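Carbonic anhydrase (Neosartorya fumigata, PDB 7COI) catalyses the reversible hydration of carbon dioxide to hydrogencarbonate as a zinc-dependent carbonic anhydrase of the beta class. Local coordinates at the interface of chains A and B. Residues are numbered along the deposited sequence; one frame, centred on the assembly and turned at random. Chains: chain A/B, Carbonic anhydrase.

The interface of chains A and B. Residues chain A 91, 126-127, 134-135; chain B 122-123, 125, 128-129, 257.
A:Trp91, A:Thr127 and the A:Pro134-A:Gly135 loop segment pack on B:Ser122, B:Pro125, B:Thr128 and B:Ile129 in a mainly apolar patch of the two-fold interface that pairs chains A and B, the dimer typical of beta-class carbonic anhydrases and one pair within the deposited tetramer; each contact has a twin with the chains exchanged. The indole of A:Trp91, on helix 80-98, lies with one face against the short helix 126-129 of chain B. Its CG is anti to the backbone N (chi1 176°), which carries the ring away from its own helix and over the partner. B:Ile129 CA sits over the six-membered ring, 3.9 Å from its centroid, in a CH-pi contact. The carbonyl oxygen of B:Thr128 rests on the same face, 3.5 Å above the plane and displaced toward the rim. The branch methyl CG2 of B:Ile129 reaches the far end of the indole, 3.7 Å from A:Trp91 CH2. The phenol of B:Tyr257 comes to this end tip first, its OH 3.3 Å from A:Trp91 CZ3, with the two side chains roughly perpendicular; B:Ile129 CD1 in turn covers one face of the tyrosine ring.

Farther along, A:Thr127 meets B:Pro125 CB through both its OG1 and its CB, the latter 3.7 Å away, while its methyl CG2 faces the methyl of B:Thr128. A:Thr127 OG1 donates to A:Glu126 OE2, which accepts on its anti lone pair; this helps hold the threonine rotation, CG2 anti to the backbone N. The rings of A:Pro134 and B:Pro125 meet at about a right angle, CG to CG at 4.0 Å. Beside them A:Gly135 N donates a nearly straight hydrogen bond of 2.8 Å (169° at H) to B:Ser122 O, from above the carbonyl plane. This bond ties chain A to the CXDXR motif of chain B, whose Cys119 binds zinc; B:Arg123, of the motif's Asp-Arg dyad, packs beside A:Gly135. The patch thus joins the subunits and probably steadies the active-site border.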
ATOM      1  N   TRP A  91       7.834  33.014 -16.278  1.00 16.34           N
ATOM      2  CA  TRP A  91       9.034  32.172 -16.106  1.00 16.01           C
ATOM      3  C   TRP A  91       9.472  31.559 -17.448  1.00 17.49           C
ATOM      4  O   TRP A  91      10.684  31.570 -17.752  1.00 16.27           O
ATOM      5  CB  TRP A  91       8.760  31.128 -15.016  1.00 17.09           C
ATOM      6  CG  TRP A  91       9.915  30.204 -14.886  1.00 18.20           C
ATOM      7  CD1 TRP A  91      11.086  30.433 -14.219  1.00 19.73           C
ATOM      8  CD2 TRP A  91      10.036  28.917 -15.486  1.00 17.03           C
ATOM      9  NE1 TRP A  91      11.914  29.351 -14.345  1.00 19.40           N
ATOM     10  CE2 TRP A  91      11.299  28.407 -15.110  1.00 17.89           C
ATOM     11  CE3 TRP A  91       9.186  28.124 -16.258  1.00 17.04           C
ATOM     12  CZ2 TRP A  91      11.744  27.137 -15.492  1.00 17.27           C
ATOM     13  CZ3 TRP A  91       9.631  26.872 -16.634  1.00 17.28           C
ATOM     14  CH2 TRP A  91      10.879  26.381 -16.236  1.00 16.60           C
ATOM     15  N   GLU A 126      12.895  21.564  -3.102  1.00 16.39           N
ATOM     16  CA  GLU A 126      14.315  21.103  -3.177  1.00 17.20           C
ATOM     17  C   GLU A 126      15.093  21.958  -4.178  1.00 16.48           C
ATOM     18  O   GLU A 126      16.236  22.382  -3.856  1.00 16.34           O
ATOM     19  CB  GLU A 126      14.395  19.603  -3.477  1.00 17.62           C
ATOM     20  CG  GLU A 126      14.010  19.198  -4.891  1.00 17.79           C
ATOM     21  CD  GLU A 126      12.633  19.649  -5.326  1.00 18.87           C
ATOM     22  OE1 GLU A 126      11.694  19.470  -4.488  1.00 15.47           O
ATOM     23  OE2 GLU A 126      12.527  20.228  -6.446  1.00 17.92           O
ATOM     24  N   THR A 127      14.571  22.176  -5.369  1.00 16.74           N
ATOM     25  CA  THR A 127      15.344  22.800  -6.488  1.00 18.16           C
ATOM     26  C   THR A 127      15.646  24.240  -6.103  1.00 17.42           C
ATOM     27  O   THR A 127      16.773  24.702  -6.368  1.00 17.51           O
ATOM     28  CB  THR A 127      14.616  22.600  -7.823  1.00 19.00           C
ATOM     29  OG1 THR A 127      14.533  21.185  -8.023  1.00 17.87           O
ATOM     30  CG2 THR A 127      15.334  23.240  -8.990  1.00 17.88           C
ATOM     31  N   PRO A 134      15.839  23.140 -13.128  1.00 15.68           N
ATOM     32  CA  PRO A 134      15.136  21.989 -13.657  1.00 16.54           C
ATOM     33  C   PRO A 134      16.142  21.017 -14.290  1.00 17.33           C
ATOM     34  O   PRO A 134      17.118  21.498 -14.898  1.00 19.49           O
ATOM     35  CB  PRO A 134      14.212  22.582 -14.724  1.00 15.81           C
ATOM     36  CG  PRO A 134      13.977  24.008 -14.241  1.00 16.52           C
ATOM     37  CD  PRO A 134      15.258  24.419 -13.557  1.00 16.64           C
ATOM     38  N   GLY A 135      15.969  19.707 -14.057  1.00 16.39           N
ATOM     39  CA  GLY A 135      16.842  18.661 -14.602  1.00 17.01           C
ATOM     40  C   GLY A 135      17.897  18.201 -13.612  1.00 17.09           C
ATOM     41  O   GLY A 135      18.562  17.207 -13.877  1.00 19.25           O
TER
ATOM     42  N   SER B 122      12.866  15.211 -12.907  1.00 12.27           N
ATOM     43  CA  SER B 122      13.733  16.331 -12.461  1.00 13.11           C
ATOM     44  C   SER B 122      13.390  17.627 -13.200  1.00 13.97           C
ATOM     45  O   SER B 122      13.734  18.696 -12.684  1.00 14.54           O
ATOM     46  CB  SER B 122      15.189  15.984 -12.606  1.00 14.44           C
ATOM     47  OG  SER B 122      15.515  15.802 -13.976  1.00 15.55           O
ATOM     48  N   ARG B 123      12.727  17.541 -14.348  1.00 13.41           N
ATOM     49  CA  ARG B 123      12.408  18.740 -15.165  1.00 14.55           C
ATOM     50  C   ARG B 123      11.108  19.420 -14.697  1.00 14.51           C
ATOM     51  O   ARG B 123      10.780  20.460 -15.296  1.00 16.11           O
ATOM     52  CB  ARG B 123      12.332  18.382 -16.642  1.00 16.47           C
ATOM     53  CG  ARG B 123      13.635  17.762 -17.126  1.00 18.00           C
ATOM     54  CD  ARG B 123      13.530  17.003 -18.427  1.00 18.03           C
ATOM     55  NE  ARG B 123      12.671  15.843 -18.360  1.00 16.96           N
ATOM     56  CZ  ARG B 123      12.385  15.055 -19.385  1.00 18.33           C
ATOM     57  NH1 ARG B 123      12.944  15.258 -20.577  1.00 17.32           N
ATOM     58  NH2 ARG B 123      11.592  14.016 -19.216  1.00 19.24           N
ATOM     59  N   PRO B 125      10.150  20.814 -11.321  1.00 14.55           N
ATOM     60  CA  PRO B 125      10.149  21.410  -9.973  1.00 14.42           C
ATOM     61  C   PRO B 125       9.077  22.507  -9.842  1.00 13.13           C
ATOM     62  O   PRO B 125       9.180  23.596 -10.497  1.00 12.97           O
ATOM     63  CB  PRO B 125      11.528  22.061  -9.818  1.00 13.62           C
ATOM     64  CG  PRO B 125      11.951  22.330 -11.234  1.00 15.12           C
ATOM     65  CD  PRO B 125      11.333  21.235 -12.075  1.00 14.47           C
ATOM     66  N   THR B 128       9.733  26.389  -8.910  1.00 14.61           N
ATOM     67  CA  THR B 128      10.435  27.142  -9.965  1.00 14.34           C
ATOM     68  C   THR B 128       9.540  27.339 -11.178  1.00 13.99           C
ATOM     69  O   THR B 128       9.497  28.505 -11.661  1.00 15.13           O
ATOM     70  CB  THR B 128      11.901  26.802 -10.232  1.00 21.04           C
ATOM     71  OG1 THR B 128      12.248  26.691 -11.617  1.00 22.29           O
ATOM     72  CG2 THR B 128      12.537  25.835  -9.305  1.00 14.33           C
ATOM     73  N   ILE B 129       8.848  26.322 -11.688  1.00 14.01           N
ATOM     74  CA  ILE B 129       8.095  26.504 -12.953  1.00 14.74           C
ATOM     75  C   ILE B 129       6.876  27.408 -12.737  1.00 14.83           C
ATOM     76  O   ILE B 129       6.394  27.952 -13.739  1.00 16.72           O
ATOM     77  CB  ILE B 129       7.727  25.164 -13.622  1.00 17.66           C
ATOM     78  CG1 ILE B 129       6.633  24.427 -12.877  1.00 20.40           C
ATOM     79  CG2 ILE B 129       8.983  24.301 -13.828  1.00 16.29           C
ATOM     80  CD1 ILE B 129       6.235  23.150 -13.546  1.00 21.42           C
ATOM     81  N   TYR B 257       2.485  19.963 -18.184  1.00 11.56           N
ATOM     82  CA  TYR B 257       3.707  20.762 -18.290  1.00 12.04           C
ATOM     83  C   TYR B 257       4.467  20.306 -19.545  1.00 12.76           C
ATOM     84  O   TYR B 257       4.809  19.127 -19.604  1.00 13.62           O
ATOM     85  CB  TYR B 257       4.584  20.603 -17.055  1.00 12.80           C
ATOM     86  CG  TYR B 257       5.851  21.403 -17.145  1.00 13.79           C
ATOM     87  CD1 TYR B 257       5.816  22.790 -17.218  1.00 13.99           C
ATOM     88  CD2 TYR B 257       7.091  20.790 -17.108  1.00 14.66           C
ATOM     89  CE1 TYR B 257       6.976  23.533 -17.289  1.00 13.92           C
ATOM     90  CE2 TYR B 257       8.258  21.532 -17.192  1.00 14.38           C
ATOM     91  CZ  TYR B 257       8.201  22.907 -17.308  1.00 15.66           C
ATOM     92  OH  TYR B 257       9.354  23.626 -17.382  1.00 15.51           O
TER